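PDB 1FPZ: cyclin-dependent kinase inhibitor 3 from Homo sapiens, which dephosphorylates CDK2 in a cyclin-dependent manner, as a dual-specificity phosphatase of the protein-tyrosine phosphatase family. Local coordinates for residues E65-C70 and K135-S140; D74-C79 and T127-N132. The protein carries 1 engineered substitution. All blocks are in the same frame, centred on the assembly; numbering follows the deposited sequence.

Interaction 1: E65-C70 and K135-S140. Engineered in segment 135-140: S140 (natural residue Cys).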
ATOM      1  N   GLU A  65      -2.248 -16.567  -7.501  1.00 48.21           N
ATOM      2  CA  GLU A  65      -1.321 -17.702  -7.480  1.00 48.06           C
ATOM      3  C   GLU A  65       0.125 -17.244  -7.708  1.00 47.90           C
ATOM      4  O   GLU A  65       1.058 -17.736  -7.072  1.00 48.22           O
ATOM      5  CB  GLU A  65      -1.711 -18.697  -8.566  1.00 48.09           C
ATOM      6  CG  GLU A  65      -1.023 -20.025  -8.455  1.00 49.69           C
ATOM      7  CD  GLU A  65      -1.596 -20.868  -7.344  1.00 50.64           C
ATOM      8  OE1 GLU A  65      -1.389 -20.521  -6.166  1.00 50.33           O
ATOM      9  OE2 GLU A  65      -2.266 -21.876  -7.653  1.00 52.34           O
ATOM     10  N   GLU A  66       0.303 -16.308  -8.630  1.00 47.46           N
ATOM     11  CA  GLU A  66       1.624 -15.762  -8.929  1.00 46.81           C
ATOM     12  C   GLU A  66       2.231 -15.127  -7.674  1.00 46.36           C
ATOM     13  O   GLU A  66       3.390 -15.381  -7.329  1.00 45.86           O
ATOM     14  CB  GLU A  66       1.501 -14.700 -10.023  1.00 47.87           C
ATOM     15  CG  GLU A  66       2.644 -13.718 -10.043  1.00 51.12           C
ATOM     16  CD  GLU A  66       3.792 -14.136 -10.940  1.00 53.09           C
ATOM     17  OE1 GLU A  66       4.245 -15.299 -10.857  1.00 53.51           O
ATOM     18  OE2 GLU A  66       4.250 -13.282 -11.729  1.00 55.01           O
ATOM     19  N   LEU A  67       1.442 -14.283  -7.011  1.00 45.23           N
ATOM     20  CA  LEU A  67       1.877 -13.604  -5.803  1.00 43.56           C
ATOM     21  C   LEU A  67       2.193 -14.617  -4.727  1.00 43.98           C
ATOM     22  O   LEU A  67       3.166 -14.470  -3.985  1.00 43.33           O
ATOM     23  CB  LEU A  67       0.783 -12.664  -5.294  1.00 42.03           C
ATOM     24  CG  LEU A  67       0.376 -11.507  -6.202  1.00 40.89           C
ATOM     25  CD1 LEU A  67      -0.928 -10.907  -5.681  1.00 40.74           C
ATOM     26  CD2 LEU A  67       1.491 -10.453  -6.248  1.00 39.43           C
ATOM     27  N   LYS A  68       1.350 -15.638  -4.632  1.00 45.22           N
ATOM     28  CA  LYS A  68       1.522 -16.695  -3.653  1.00 46.93           C
ATOM     29  C   LYS A  68       2.829 -17.433  -3.939  1.00 48.99           C
ATOM     30  O   LYS A  68       3.583 -17.780  -3.020  1.00 48.52           O
ATOM     31  CB  LYS A  68       0.341 -17.663  -3.749  1.00 46.59           C
ATOM     32  CG  LYS A  68       0.526 -18.962  -3.002  1.00 46.54           C
ATOM     33  CD  LYS A  68       0.599 -18.747  -1.519  1.00 46.70           C
ATOM     34  CE  LYS A  68       0.655 -20.078  -0.820  1.00 48.79           C
ATOM     35  NZ  LYS A  68       0.542 -19.944   0.648  1.00 49.81           N
ATOM     36  N   SER A  69       3.079 -17.663  -5.229  1.00 50.39           N
ATOM     37  CA  SER A  69       4.277 -18.355  -5.708  1.00 52.33           C
ATOM     38  C   SER A  69       5.535 -17.516  -5.511  1.00 52.74           C
ATOM     39  O   SER A  69       6.649 -18.031  -5.543  1.00 53.60           O
ATOM     40  CB  SER A  69       4.121 -18.677  -7.197  1.00 52.13           C
ATOM     41  OG  SER A  69       5.349 -19.081  -7.773  1.00 53.98           O
ATOM     42  N   CYS A  70       5.339 -16.216  -5.318  1.00 52.96           N
ATOM     43  CA  CYS A  70       6.438 -15.283  -5.120  1.00 52.57           C
ATOM     44  C   CYS A  70       6.868 -15.228  -3.673  1.00 52.45           C
ATOM     45  O   CYS A  70       7.947 -14.729  -3.368  1.00 53.62           O
ATOM     46  CB  CYS A  70       6.036 -13.867  -5.526  1.00 52.49           C
ATOM     47  SG  CYS A  70       6.101 -13.470  -7.278  1.00 54.72           S
ATOM     48  N   LYS A 135       7.085 -11.280   4.140  1.00 33.17           N
ATOM     49  CA  LYS A 135       7.105 -10.711   2.809  1.00 31.00           C
ATOM     50  C   LYS A 135       5.786  -9.963   2.653  1.00 29.56           C
ATOM     51  O   LYS A 135       4.719 -10.579   2.534  1.00 29.01           O
ATOM     52  CB  LYS A 135       7.201 -11.816   1.765  1.00 30.81           C
ATOM     53  CG  LYS A 135       7.132 -11.310   0.328  1.00 29.15           C
ATOM     54  CD  LYS A 135       7.831 -12.266  -0.603  1.00 29.00           C
ATOM     55  CE  LYS A 135       7.877 -11.724  -2.022  1.00 31.87           C
ATOM     56  NZ  LYS A 135       9.009 -12.326  -2.800  1.00 32.74           N
ATOM     57  N   THR A 136       5.852  -8.639   2.642  1.00 27.96           N
ATOM     58  CA  THR A 136       4.642  -7.831   2.548  1.00 23.64           C
ATOM     59  C   THR A 136       4.452  -6.997   1.270  1.00 22.50           C
ATOM     60  O   THR A 136       5.367  -6.328   0.797  1.00 20.34           O
ATOM     61  CB  THR A 136       4.586  -6.909   3.744  1.00 22.80           C
ATOM     62  OG1 THR A 136       4.641  -7.700   4.928  1.00 25.93           O
ATOM     63  CG2 THR A 136       3.322  -6.071   3.746  1.00 21.66           C
ATOM     64  N   LEU A 137       3.226  -7.005   0.756  1.00 21.80           N
ATOM     65  CA  LEU A 137       2.855  -6.278  -0.452  1.00 20.04           C
ATOM     66  C   LEU A 137       1.617  -5.376  -0.221  1.00 20.29           C
ATOM     67  O   LEU A 137       0.663  -5.795   0.455  1.00 18.50           O
ATOM     68  CB  LEU A 137       2.531  -7.293  -1.528  1.00 20.62           C
ATOM     69  CG  LEU A 137       1.452  -6.927  -2.523  1.00 21.28           C
ATOM     70  CD1 LEU A 137       2.019  -5.956  -3.533  1.00 21.72           C
ATOM     71  CD2 LEU A 137       0.931  -8.218  -3.188  1.00 22.11           C
ATOM     72  N   ILE A 138       1.615  -4.154  -0.786  1.00 20.30           N
ATOM     73  CA  ILE A 138       0.460  -3.265  -0.619  1.00 18.75           C
ATOM     74  C   ILE A 138      -0.020  -2.748  -1.969  1.00 19.89           C
ATOM     75  O   ILE A 138       0.769  -2.535  -2.873  1.00 17.38           O
ATOM     76  CB  ILE A 138       0.772  -2.068   0.328  1.00 18.05           C
ATOM     77  CG1 ILE A 138       1.482  -0.925  -0.418  1.00 18.79           C
ATOM     78  CG2 ILE A 138       1.690  -2.540   1.447  1.00 16.27           C
ATOM     79  CD1 ILE A 138       1.955   0.177   0.485  1.00 16.21           C
ATOM     80  N   HIS A 139      -1.323  -2.555  -2.115  1.00 21.65           N
ATOM     81  CA  HIS A 139      -1.830  -2.056  -3.375  1.00 23.84           C
ATOM     82  C   HIS A 139      -3.145  -1.317  -3.261  1.00 25.51           C
ATOM     83  O   HIS A 139      -3.942  -1.538  -2.356  1.00 25.84           O
ATOM     84  CB  HIS A 139      -2.002  -3.204  -4.371  1.00 23.66           C
ATOM     85  CG  HIS A 139      -3.357  -3.855  -4.332  1.00 22.96           C
ATOM     86  ND1 HIS A 139      -4.523  -3.168  -4.603  1.00 23.33           N
ATOM     87  CD2 HIS A 139      -3.723  -5.138  -4.106  1.00 21.54           C
ATOM     88  CE1 HIS A 139      -5.547  -4.000  -4.552  1.00 21.08           C
ATOM     89  NE2 HIS A 139      -5.088  -5.203  -4.250  1.00 21.93           N
ATOM     90  N   SER A 140      -3.352  -0.447  -4.227  1.00 28.23           N
ATOM     91  CA  SER A 140      -4.541   0.363  -4.368  1.00 30.05           C
ATOM     92  C   SER A 140      -5.143  -0.042  -5.719  1.00 32.12           C
ATOM     93  O   SER A 140      -5.215  -1.221  -6.055  1.00 32.68           O
ATOM     94  CB  SER A 140      -4.139   1.822  -4.424  1.00 28.14           C
ATOM     95  OG  SER A 140      -4.404   2.449  -3.203  1.00 28.83           O
TER
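K135 swings CG away from its backbone N (chi1 176°) and runs out extended beyond it, which carries NZ to the C-terminal part of helix 60-70 and into a hydrogen bond of 2.7 Å with the backbone O of C70. The ammonium does not lie in the plane of that peptide: it sits above it, with a C=O...N angle of 140°. The last methylene follows the nitrogen in, CE of K135 lying 3.3 Å from O of C70. Deeper down, L67 sets CG beside its backbone N, and its two methyls meet a single branch of L137 on strand 136-139. CD2 of L67 is 3.8 Å from CD2 of L137, and the two side chains cross at about a right angle. L137 also packs on I75 of the neighbouring strand and on C46. The strand leads into the phosphate-binding loop of the protein-tyrosine phosphatase family, the HCX5R motif that begins at H139 and S140, the latter engineered in place of the predicted phosphocysteine residue. Replaced by an alanine, K135 would lose its ammonium, and the carbonyl of C70 would probably be left without this donor, with the leucines alone joining helix to strand here. The chemistry is thus split between a buried apolar touch and a charged bond at the more open margin, where the positive charge probably suits a carbonyl in the last part of the helix.

Interaction 2: D74-C79 and T127-N132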
ATOM      1  N   ASP A  74       1.702 -11.393   3.384  1.00 34.17           N
ATOM      2  CA  ASP A  74       0.665 -10.466   3.812  1.00 31.05           C
ATOM      3  C   ASP A  74       0.421  -9.420   2.734  1.00 28.55           C
ATOM      4  O   ASP A  74       1.382  -8.881   2.192  1.00 28.48           O
ATOM      5  CB  ASP A  74       1.101  -9.763   5.094  1.00 31.92           C
ATOM      6  CG  ASP A  74       1.142 -10.688   6.290  1.00 34.17           C
ATOM      7  OD1 ASP A  74       1.940 -11.651   6.284  1.00 37.19           O
ATOM      8  OD2 ASP A  74       0.379 -10.445   7.246  1.00 32.86           O
ATOM      9  N   ILE A  75      -0.852  -9.125   2.427  1.00 26.00           N
ATOM     10  CA  ILE A  75      -1.223  -8.109   1.418  1.00 22.11           C
ATOM     11  C   ILE A  75      -2.165  -7.034   1.998  1.00 20.02           C
ATOM     12  O   ILE A  75      -3.152  -7.382   2.622  1.00 19.08           O
ATOM     13  CB  ILE A  75      -1.948  -8.732   0.212  1.00 21.18           C
ATOM     14  CG1 ILE A  75      -1.040  -9.738  -0.482  1.00 22.72           C
ATOM     15  CG2 ILE A  75      -2.332  -7.649  -0.798  1.00 17.15           C
ATOM     16  CD1 ILE A  75      -1.746 -10.501  -1.539  1.00 25.55           C
ATOM     17  N   PHE A  76      -1.859  -5.747   1.802  1.00 18.04           N
ATOM     18  CA  PHE A  76      -2.714  -4.666   2.300  1.00 16.76           C
ATOM     19  C   PHE A  76      -3.453  -4.057   1.113  1.00 17.92           C
ATOM     20  O   PHE A  76      -2.839  -3.646   0.127  1.00 16.16           O
ATOM     21  CB  PHE A  76      -1.912  -3.557   2.999  1.00 16.21           C
ATOM     22  CG  PHE A  76      -1.297  -3.978   4.316  1.00 13.92           C
ATOM     23  CD1 PHE A  76      -0.311  -4.967   4.368  1.00 12.22           C
ATOM     24  CD2 PHE A  76      -1.692  -3.366   5.496  1.00 13.50           C
ATOM     25  CE1 PHE A  76       0.277  -5.328   5.595  1.00 13.13           C
ATOM     26  CE2 PHE A  76      -1.116  -3.723   6.723  1.00 10.20           C
ATOM     27  CZ  PHE A  76      -0.135  -4.695   6.769  1.00 11.90           C
ATOM     28  N   VAL A  77      -4.770  -3.982   1.234  1.00 17.40           N
ATOM     29  CA  VAL A  77      -5.615  -3.475   0.167  1.00 18.36           C
ATOM     30  C   VAL A  77      -6.312  -2.190   0.557  1.00 19.72           C
ATOM     31  O   VAL A  77      -7.031  -2.164   1.563  1.00 20.46           O
ATOM     32  CB  VAL A  77      -6.676  -4.506  -0.198  1.00 17.14           C
ATOM     33  CG1 VAL A  77      -7.602  -3.954  -1.288  1.00 16.77           C
ATOM     34  CG2 VAL A  77      -5.998  -5.794  -0.646  1.00 14.90           C
ATOM     35  N   PHE A  78      -6.110  -1.124  -0.219  1.00 20.23           N
ATOM     36  CA  PHE A  78      -6.757   0.135   0.104  1.00 22.18           C
ATOM     37  C   PHE A  78      -7.898   0.478  -0.842  1.00 25.47           C
ATOM     38  O   PHE A  78      -8.411   1.579  -0.786  1.00 26.18           O
ATOM     39  CB  PHE A  78      -5.756   1.294   0.161  1.00 19.06           C
ATOM     40  CG  PHE A  78      -4.526   1.000   0.981  1.00 18.43           C
ATOM     41  CD1 PHE A  78      -3.305   0.716   0.349  1.00 18.58           C
ATOM     42  CD2 PHE A  78      -4.555   1.075   2.359  1.00 17.12           C
ATOM     43  CE1 PHE A  78      -2.123   0.521   1.080  1.00 17.12           C
ATOM     44  CE2 PHE A  78      -3.375   0.881   3.108  1.00 18.13           C
ATOM     45  CZ  PHE A  78      -2.160   0.606   2.453  1.00 19.05           C
ATOM     46  N   CYS A  79      -8.306  -0.475  -1.685  1.00 29.84           N
ATOM     47  CA  CYS A  79      -9.416  -0.275  -2.621  1.00 35.14           C
ATOM     48  C   CYS A  79     -10.733  -0.464  -1.892  1.00 38.18           C
ATOM     49  O   CYS A  79     -10.843  -1.364  -1.066  1.00 39.48           O
ATOM     50  CB  CYS A  79      -9.348  -1.294  -3.747  1.00 34.85           C
ATOM     51  SG  CYS A  79      -8.183  -0.865  -5.054  1.00 37.99           S
ATOM     52  N   THR A 127       4.365  -2.426  10.599  1.00 24.44           N
ATOM     53  CA  THR A 127       5.553  -2.594  11.411  1.00 27.30           C
ATOM     54  C   THR A 127       5.686  -4.010  11.921  1.00 28.54           C
ATOM     55  O   THR A 127       6.772  -4.574  11.913  1.00 30.21           O
ATOM     56  CB  THR A 127       5.547  -1.629  12.570  1.00 27.81           C
ATOM     57  OG1 THR A 127       5.369  -0.296  12.061  1.00 29.08           O
ATOM     58  CG2 THR A 127       6.861  -1.704  13.312  1.00 30.30           C
ATOM     59  N   THR A 128       4.573  -4.602  12.337  1.00 30.65           N
ATOM     60  CA  THR A 128       4.594  -5.964  12.838  1.00 30.06           C
ATOM     61  C   THR A 128       4.993  -6.952  11.754  1.00 31.27           C
ATOM     62  O   THR A 128       5.703  -7.918  12.032  1.00 32.07           O
ATOM     63  CB  THR A 128       3.225  -6.373  13.375  1.00 30.38           C
ATOM     64  OG1 THR A 128       2.910  -5.570  14.521  1.00 29.68           O
ATOM     65  CG2 THR A 128       3.221  -7.839  13.751  1.00 27.64           C
ATOM     66  N   CYS A 129       4.509  -6.731  10.531  1.00 31.34           N
ATOM     67  CA  CYS A 129       4.838  -7.607   9.416  1.00 32.05           C
ATOM     68  C   CYS A 129       6.345  -7.581   9.201  1.00 32.59           C
ATOM     69  O   CYS A 129       6.943  -8.605   8.932  1.00 33.03           O
ATOM     70  CB  CYS A 129       4.144  -7.150   8.112  1.00 31.47           C
ATOM     71  SG  CYS A 129       2.600  -7.997   7.614  1.00 29.86           S
ATOM     72  N   LEU A 130       6.948  -6.405   9.318  1.00 33.38           N
ATOM     73  CA  LEU A 130       8.380  -6.279   9.105  1.00 34.88           C
ATOM     74  C   LEU A 130       9.157  -6.887  10.274  1.00 36.98           C
ATOM     75  O   LEU A 130      10.057  -7.692  10.065  1.00 36.63           O
ATOM     76  CB  LEU A 130       8.754  -4.805   8.887  1.00 33.32           C
ATOM     77  CG  LEU A 130       7.923  -4.094   7.802  1.00 30.23           C
ATOM     78  CD1 LEU A 130       8.168  -2.598   7.832  1.00 30.09           C
ATOM     79  CD2 LEU A 130       8.249  -4.659   6.446  1.00 28.65           C
ATOM     80  N   LYS A 131       8.800  -6.529  11.500  1.00 39.34           N
ATOM     81  CA  LYS A 131       9.494  -7.097  12.645  1.00 41.50           C
ATOM     82  C   LYS A 131       9.357  -8.618  12.684  1.00 42.29           C
ATOM     83  O   LYS A 131      10.115  -9.272  13.377  1.00 44.57           O
ATOM     84  CB  LYS A 131       9.001  -6.450  13.947  1.00 40.88           C
ATOM     85  CG  LYS A 131       9.335  -4.943  14.014  1.00 41.42           C
ATOM     86  CD  LYS A 131      10.850  -4.683  14.026  1.00 41.05           C
ATOM     87  CE  LYS A 131      11.236  -3.302  13.461  1.00 40.08           C
ATOM     88  NZ  LYS A 131      11.240  -3.236  11.963  1.00 37.86           N
ATOM     89  N   ASN A 132       8.406  -9.173  11.929  1.00 43.16           N
ATOM     90  CA  ASN A 132       8.212 -10.630  11.857  1.00 43.77           C
ATOM     91  C   ASN A 132       8.882 -11.191  10.605  1.00 43.01           C
ATOM     92  O   ASN A 132       8.874 -12.397  10.370  1.00 42.61           O
ATOM     93  CB  ASN A 132       6.720 -10.993  11.809  1.00 44.96           C
ATOM     94  CG  ASN A 132       5.980 -10.628  13.084  1.00 46.71           C
ATOM     95  OD1 ASN A 132       6.586 -10.475  14.150  1.00 47.18           O
ATOM     96  ND2 ASN A 132       4.656 -10.508  12.986  1.00 47.43           N
TER
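The sulfur of C129, in the C-terminal part of helix 116-131, meets the F76 ring edge and the D74 side chain on strand 74-77, a buried sulfur-aromatic and van der Waals contact between the central sheet and a helix packed over it. SG of C129 lies near the ring plane of F76: it is 5.3 Å from the ring centroid, 85° off the ring normal, and its nearest ring atom is CE1 of F76 at 4.1 Å. The same sulfur lies against D74, two residues back on the strand. SG of C129 is 3.3 Å from both OD2 and CG of D74 and 3.4 Å from CB of D74, so it meets the side chain along its length as well as at the carboxylate. D74 has CG beside its backbone N (chi1 -69°), which lays the carboxylate alongside C129. Its stronger polar partners come from outside: OD2 takes a hydrogen bond from H104, and OD1 forms a salt bridge with R134. These two bonds probably fix the rotation of the carboxylate. The F76 ring stacks with H104 of strand 102-105 and also touches E125 and L126 on helix 116-131, while T136 of the adjoining strand 136-139 packs against both F76 and C129.

Overall arrangement
After the early strands, which include sheet strands 30-33 and 42-46, the chain forms helix 60-70, the first half of interaction 1, and turns directly into strand 74-77, the first half of interaction 2. It then runs through strand 102-105 to helix 116-131, closing interaction 2, and on into strand 136-139, closing interaction 1. The shorter loop is therefore enclosed by the longer one. Strands 74-77 and 136-139 are parallel neighbours in the five-stranded mixed sheet, and probable backbone hydrogen bonds between F76 and both L137 and H139 link the interactions. Helices 60-70 and 116-131 are thereby tied to adjacent strands of the phosphatase core, and strand 136-139 leads to S140, at the predicted active-site position (engineered here from cysteine).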